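PDB 3DO8: phosphopantetheine adenylyltransferase from Archaeoglobus fulgidus, which probably transfers an adenylyl group reversibly from ATP to 4'-phosphopantetheine, giving dephospho-CoA and pyrophosphate in coenzyme A biosynthesis. Local coordinates for residues Gly7-Leu12 against Glu56-Tyr61; Gln105-Glu108 against Lys114-Ile117. All blocks are in the same frame, centred on the assembly; numbering follows the deposited sequence.

Contact 1: residues Gly7-Leu12 against Glu56-Tyr61; sequences GTFEPL and ENVKRY
With CG2 of V58 anti to its carbonyl carbon and the F9 ring likewise anti to its own (chi1 -58°), the valine methyl and the phenyl face are brought together. CG2 lies 4.0 Å from the centroid of the F9 ring, 27° off the normal, a CH-pi contact over one face. The methyl sits toward the CB end of the ring, its nearest atom being CG of F9 at 3.7 Å. Three residues on in the loop, CD2 of L12 approaches the same methyl more loosely, 4.3 Å from V58 CG2. The loop follows the first strand of a Rossmann-like nucleotidyltransferase domain of the HUP clan, and helix 51-66 packs against it here. I33 of strand 31-36 touches both F9 and V58, while H16 of helix 14-27 meets the F9 ring with the planes at about 50°. Between the two segments the polar link runs through water: one molecule donates to the carbonyl O of F9 at 2.6 Å and accepts from ND2 of N57 at 2.9 Å, beside the apolar patch. R54, on the same helix just before residues 56-61, adds a direct tie, its NH1 hydrogen-bonding the carbonyl O of T8.

Contact 2: residues Gln105-Glu108 against Lys114-Ile117; sequences QKRE and KITI
I115 packs its CG1 and CD1 against the side chain of R107, while K114 and E108 supply the charged part. The isoleucine crosses the arginine at about a right angle and lays its CG1 over one face of the guanidinium, 3.6 Å above the plane and offset toward the rim; NE of R107 is the nearest atom to that CG1. CD1 of I115 packs 3.7 Å from CD of R107, so that the aliphatic stem is touched as well as the guanidinium. A bend at chi3 (67°) turns the guanidinium out of the line of this stem. CA of K114 lies near the guanidinium plane, at its edge.

Among the hydrogen bonds of R107, NE reaches the carbonyl O of R113, just before K114, and NH1 those of T82 and V85; NH2 forms a salt bridge with D86. These last three lie in the loop before strand 89-92.

Beyond CG, K114 is extended as far as CE, and a bend at chi4 (-52°) sets NZ toward the helix backbone, where it donates to the carbonyl O of N104, one turn before E108. OE1 of E108 and NZ of K114 form a long salt bridge of 3.4 Å, and a water that donates to E108 OE1 at 2.5 Å accepts from K114 NZ at 3.2 Å.

Within the beta-alpha-beta unit of strand 89-92, helix 97-110 and strand 116-121, the contact joins the last turns of the helix to the residues that lead into strand 116-121. In the same segment, I117 makes backbone hydrogen bonds to the second subunit, and K114 packs on M123 of that subunit.

The two cations are thus held differently: carbonyl oxygens accept from NE and NH1 of the buried arginine, and D86 probably balances much of its charge, whereas the lysine is held by the N104 carbonyl and a long pairing with the exposed E108 carboxylate, an attraction that water probably weakens.

In the fold
Each contact sets a helix against a loop next to the parallel sheet. Contact 1 brings together parts 44 residues apart at their closest ends, whereas contact 2 closes a short connection within one beta-alpha-beta unit. Their centres are 26 Å apart, on opposite sides of the chain's centre, and their nearest atoms are about 14 Å apart. The five-stranded sheet relates them: strand 3-7, which leads into contact 1, is central, and strand 116-121 of contact 2 is outermost within the chain. The loop of contact 1 leads into the HxGH-type motif that contains H16, which in this clan borders the nucleotide, so contact 1 probably lies nearer the ATP site; contact 2 adjoins the subunit interface.

Contact 1: residues Gly7-Leu12 against Glu56-Tyr61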
loop_
_atom_site.group_PDB
_atom_site.type_symbol
_atom_site.label_atom_id
_atom_site.label_comp_id
_atom_site.label_asym_id
_atom_site.label_seq_id
_atom_site.Cartn_x
_atom_site.Cartn_y
_atom_site.Cartn_z
ATOM N N GLY A 7 2.572 3.493 -15.013
ATOM C CA GLY A 7 2.420 2.244 -15.728
ATOM C C GLY A 7 2.229 2.435 -17.215
ATOM O O GLY A 7 2.162 3.550 -17.713
ATOM N N THR A 8 2.176 1.304 -17.909
ATOM C CA THR A 8 1.829 1.252 -19.318
ATOM C C THR A 8 0.321 1.001 -19.472
ATOM O O THR A 8 -0.292 1.565 -20.337
ATOM C CB THR A 8 2.648 0.158 -20.035
ATOM O OG1 THR A 8 4.017 0.532 -20.034
ATOM C CG2 THR A 8 2.174 -0.022 -21.451
ATOM N N PHE A 9 -0.250 0.164 -18.612
ATOM C CA PHE A 9 -1.710 -0.069 -18.544
ATOM C C PHE A 9 -2.235 -0.687 -19.819
ATOM O O PHE A 9 -3.325 -0.308 -20.305
ATOM C CB PHE A 9 -2.489 1.219 -18.196
ATOM C CG PHE A 9 -2.074 1.847 -16.890
ATOM C CD1 PHE A 9 -2.490 1.314 -15.672
ATOM C CD2 PHE A 9 -1.248 2.966 -16.868
ATOM C CE1 PHE A 9 -2.099 1.906 -14.451
ATOM C CE2 PHE A 9 -0.830 3.521 -15.689
ATOM C CZ PHE A 9 -1.254 3.013 -14.470
ATOM N N GLU A 10 -1.513 -1.671 -20.350
ATOM C CA GLU A 10 -1.985 -2.393 -21.534
ATOM C C GLU A 10 -1.892 -3.887 -21.327
ATOM O O GLU A 10 -0.780 -4.412 -21.239
ATOM C CB GLU A 10 -1.212 -2.006 -22.798
ATOM C CG GLU A 10 -1.708 -2.761 -24.047
ATOM C CD GLU A 10 -0.941 -2.452 -25.288
ATOM O OE1 GLU A 10 -0.440 -1.317 -25.422
ATOM O OE2 GLU A 10 -0.814 -3.370 -26.152
ATOM N N PRO A 11 -3.039 -4.569 -21.222
ATOM C CA PRO A 11 -4.353 -3.975 -21.041
ATOM C C PRO A 11 -4.466 -3.503 -19.584
ATOM O O PRO A 11 -3.548 -3.709 -18.779
ATOM C CB PRO A 11 -5.303 -5.136 -21.274
ATOM C CG PRO A 11 -4.569 -6.269 -20.818
ATOM C CD PRO A 11 -3.111 -6.029 -21.120
ATOM N N LEU A 12 -5.569 -2.838 -19.284
ATOM C CA LEU A 12 -5.852 -2.377 -17.936
ATOM C C LEU A 12 -6.482 -3.528 -17.163
ATOM O O LEU A 12 -7.674 -3.835 -17.358
ATOM C CB LEU A 12 -6.778 -1.169 -17.991
ATOM C CG LEU A 12 -7.063 -0.440 -16.670
ATOM C CD1 LEU A 12 -7.706 -1.289 -15.581
ATOM C CD2 LEU A 12 -5.853 0.135 -16.115
ATOM N N GLU A 56 -6.657 7.400 -22.099
ATOM C CA GLU A 56 -8.127 7.507 -22.046
ATOM C C GLU A 56 -8.767 6.314 -21.360
ATOM O O GLU A 56 -9.739 6.456 -20.616
ATOM C CB GLU A 56 -8.724 7.717 -23.451
ATOM C CG GLU A 56 -8.535 9.112 -24.010
ATOM C CD GLU A 56 -9.132 10.217 -23.108
ATOM O OE1 GLU A 56 -10.285 10.061 -22.604
ATOM O OE2 GLU A 56 -8.439 11.234 -22.903
ATOM N N ASN A 57 -8.201 5.130 -21.572
ATOM C CA ASN A 57 -8.700 3.946 -20.878
ATOM C C ASN A 57 -8.604 4.101 -19.370
ATOM O O ASN A 57 -9.536 3.764 -18.632
ATOM C CB ASN A 57 -7.991 2.679 -21.339
ATOM C CG ASN A 57 -8.366 2.288 -22.774
ATOM O OD1 ASN A 57 -9.375 2.779 -23.328
ATOM N ND2 ASN A 57 -7.544 1.406 -23.397
ATOM N N VAL A 58 -7.477 4.640 -18.905
ATOM C CA VAL A 58 -7.289 4.862 -17.462
ATOM C C VAL A 58 -8.267 5.936 -16.973
ATOM O O VAL A 58 -8.948 5.763 -15.965
ATOM C CB VAL A 58 -5.863 5.273 -17.130
ATOM C CG1 VAL A 58 -5.739 5.694 -15.629
ATOM C CG2 VAL A 58 -4.890 4.118 -17.454
ATOM N N LYS A 59 -8.362 7.018 -17.718
ATOM C CA LYS A 59 -9.260 8.117 -17.348
ATOM C C LYS A 59 -10.707 7.657 -17.237
ATOM O O LYS A 59 -11.390 7.996 -16.254
ATOM C CB LYS A 59 -9.133 9.283 -18.324
ATOM C CG LYS A 59 -7.869 10.087 -18.105
ATOM C CD LYS A 59 -7.920 11.410 -18.877
ATOM C CE LYS A 59 -7.797 11.202 -20.314
ATOM N NZ LYS A 59 -7.898 12.537 -21.051
ATOM N N ARG A 60 -11.170 6.854 -18.204
ATOM C CA ARG A 60 -12.564 6.424 -18.191
ATOM C C ARG A 60 -12.860 5.490 -17.048
ATOM O O ARG A 60 -13.955 5.502 -16.465
ATOM C CB ARG A 60 -12.949 5.751 -19.492
ATOM C CG ARG A 60 -13.039 6.687 -20.631
ATOM C CD ARG A 60 -13.796 6.021 -21.786
ATOM N NE ARG A 60 -13.615 6.785 -23.017
ATOM C CZ ARG A 60 -12.721 6.498 -23.958
ATOM N NH1 ARG A 60 -11.903 5.451 -23.815
ATOM N NH2 ARG A 60 -12.634 7.279 -25.025
ATOM N N TYR A 61 -11.887 4.631 -16.761
ATOM C CA TYR A 61 -12.013 3.660 -15.650
ATOM C C TYR A 61 -12.137 4.408 -14.320
ATOM O O TYR A 61 -13.038 4.151 -13.505
ATOM C CB TYR A 61 -10.833 2.672 -15.626
ATOM C CG TYR A 61 -10.864 1.860 -14.363
ATOM C CD1 TYR A 61 -11.752 0.809 -14.225
ATOM C CD2 TYR A 61 -10.055 2.185 -13.270
ATOM C CE1 TYR A 61 -11.845 0.112 -13.074
ATOM C CE2 TYR A 61 -10.123 1.469 -12.080
ATOM C CZ TYR A 61 -11.035 0.416 -11.993
ATOM O OH TYR A 61 -11.202 -0.330 -10.862
HETATM O O HOH W 1 -5.480 0.093 -21.791
#

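Contact 2: residues Gln105-Glu108 against Lys114-Ile117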
loop_
_atom_site.group_PDB
_atom_site.type_symbol
_atom_site.label_atom_id
_atom_site.label_comp_id
_atom_site.label_asym_id
_atom_site.label_seq_id
_atom_site.Cartn_x
_atom_site.Cartn_y
_atom_site.Cartn_z
ATOM N N GLN A 105 16.986 6.116 -4.142
ATOM C CA GLN A 105 18.464 6.193 -4.113
ATOM C C GLN A 105 18.915 7.466 -4.804
ATOM O O GLN A 105 19.740 8.238 -4.257
ATOM C CB GLN A 105 19.099 4.976 -4.770
ATOM C CG GLN A 105 18.985 3.752 -3.929
ATOM C CD GLN A 105 19.328 2.475 -4.659
ATOM O OE1 GLN A 105 19.683 2.483 -5.845
ATOM N NE2 GLN A 105 19.224 1.355 -3.947
ATOM N N LYS A 106 18.316 7.723 -5.974
ATOM C CA LYS A 106 18.661 8.929 -6.735
ATOM C C LYS A 106 18.178 10.202 -6.052
ATOM O O LYS A 106 18.857 11.228 -6.094
ATOM C CB LYS A 106 18.143 8.878 -8.169
ATOM C CG LYS A 106 18.855 7.887 -9.014
ATOM C CD LYS A 106 20.234 8.409 -9.342
ATOM C CE LYS A 106 21.065 7.392 -9.979
ATOM N NZ LYS A 106 22.447 7.946 -10.079
ATOM N N ARG A 107 16.986 10.165 -5.477
ATOM C CA ARG A 107 16.531 11.317 -4.709
ATOM C C ARG A 107 17.540 11.628 -3.604
ATOM O O ARG A 107 17.904 12.791 -3.405
ATOM C CB ARG A 107 15.133 11.091 -4.147
ATOM C CG ARG A 107 14.063 11.202 -5.223
ATOM C CD ARG A 107 12.675 10.959 -4.693
ATOM N NE ARG A 107 12.215 12.004 -3.769
ATOM C CZ ARG A 107 11.527 13.100 -4.089
ATOM N NH1 ARG A 107 11.197 13.365 -5.339
ATOM N NH2 ARG A 107 11.136 13.944 -3.128
ATOM N N GLU A 108 17.999 10.604 -2.902
ATOM C CA GLU A 108 18.974 10.873 -1.830
ATOM C C GLU A 108 20.248 11.490 -2.401
ATOM O O GLU A 108 20.813 12.420 -1.811
ATOM C CB GLU A 108 19.275 9.628 -1.006
ATOM C CG GLU A 108 20.187 9.946 0.203
ATOM C CD GLU A 108 20.277 8.796 1.205
ATOM O OE1 GLU A 108 19.855 7.682 0.891
ATOM O OE2 GLU A 108 20.806 9.026 2.327
ATOM N N LYS A 114 13.216 11.364 0.673
ATOM C CA LYS A 114 12.719 10.107 0.169
ATOM C C LYS A 114 11.178 10.124 0.155
ATOM O O LYS A 114 10.514 10.875 0.891
ATOM C CB LYS A 114 13.312 8.941 0.965
ATOM C CG LYS A 114 14.781 8.636 0.551
ATOM C CD LYS A 114 15.385 7.496 1.365
ATOM C CE LYS A 114 16.751 7.131 0.924
ATOM N NZ LYS A 114 16.841 6.865 -0.564
ATOM N N ILE A 115 10.632 9.327 -0.744
ATOM C CA ILE A 115 9.184 9.072 -0.839
ATOM C C ILE A 115 8.875 7.746 -0.135
ATOM O O ILE A 115 9.647 6.796 -0.238
ATOM C CB ILE A 115 8.755 8.958 -2.338
ATOM C CG1 ILE A 115 9.207 10.182 -3.185
ATOM C CG2 ILE A 115 7.242 8.723 -2.465
ATOM C CD1 ILE A 115 9.089 9.954 -4.646
ATOM N N THR A 116 7.746 7.670 0.563
ATOM C CA THR A 116 7.334 6.384 1.157
ATOM C C THR A 116 6.818 5.444 0.059
ATOM O O THR A 116 5.828 5.754 -0.592
ATOM C CB THR A 116 6.282 6.568 2.257
ATOM O OG1 THR A 116 6.867 7.342 3.311
ATOM C CG2 THR A 116 5.868 5.215 2.832
ATOM N N ILE A 117 7.480 4.303 -0.105
ATOM C CA ILE A 117 7.089 3.323 -1.100
ATOM C C ILE A 117 6.020 2.416 -0.521
ATOM O O ILE A 117 6.176 1.832 0.597
ATOM C CB ILE A 117 8.285 2.488 -1.601
ATOM C CG1 ILE A 117 9.356 3.414 -2.222
ATOM C CG2 ILE A 117 7.852 1.417 -2.601
ATOM C CD1 ILE A 117 10.685 2.738 -2.536
HETATM O O HOH W 2 19.890 5.754 -0.737
#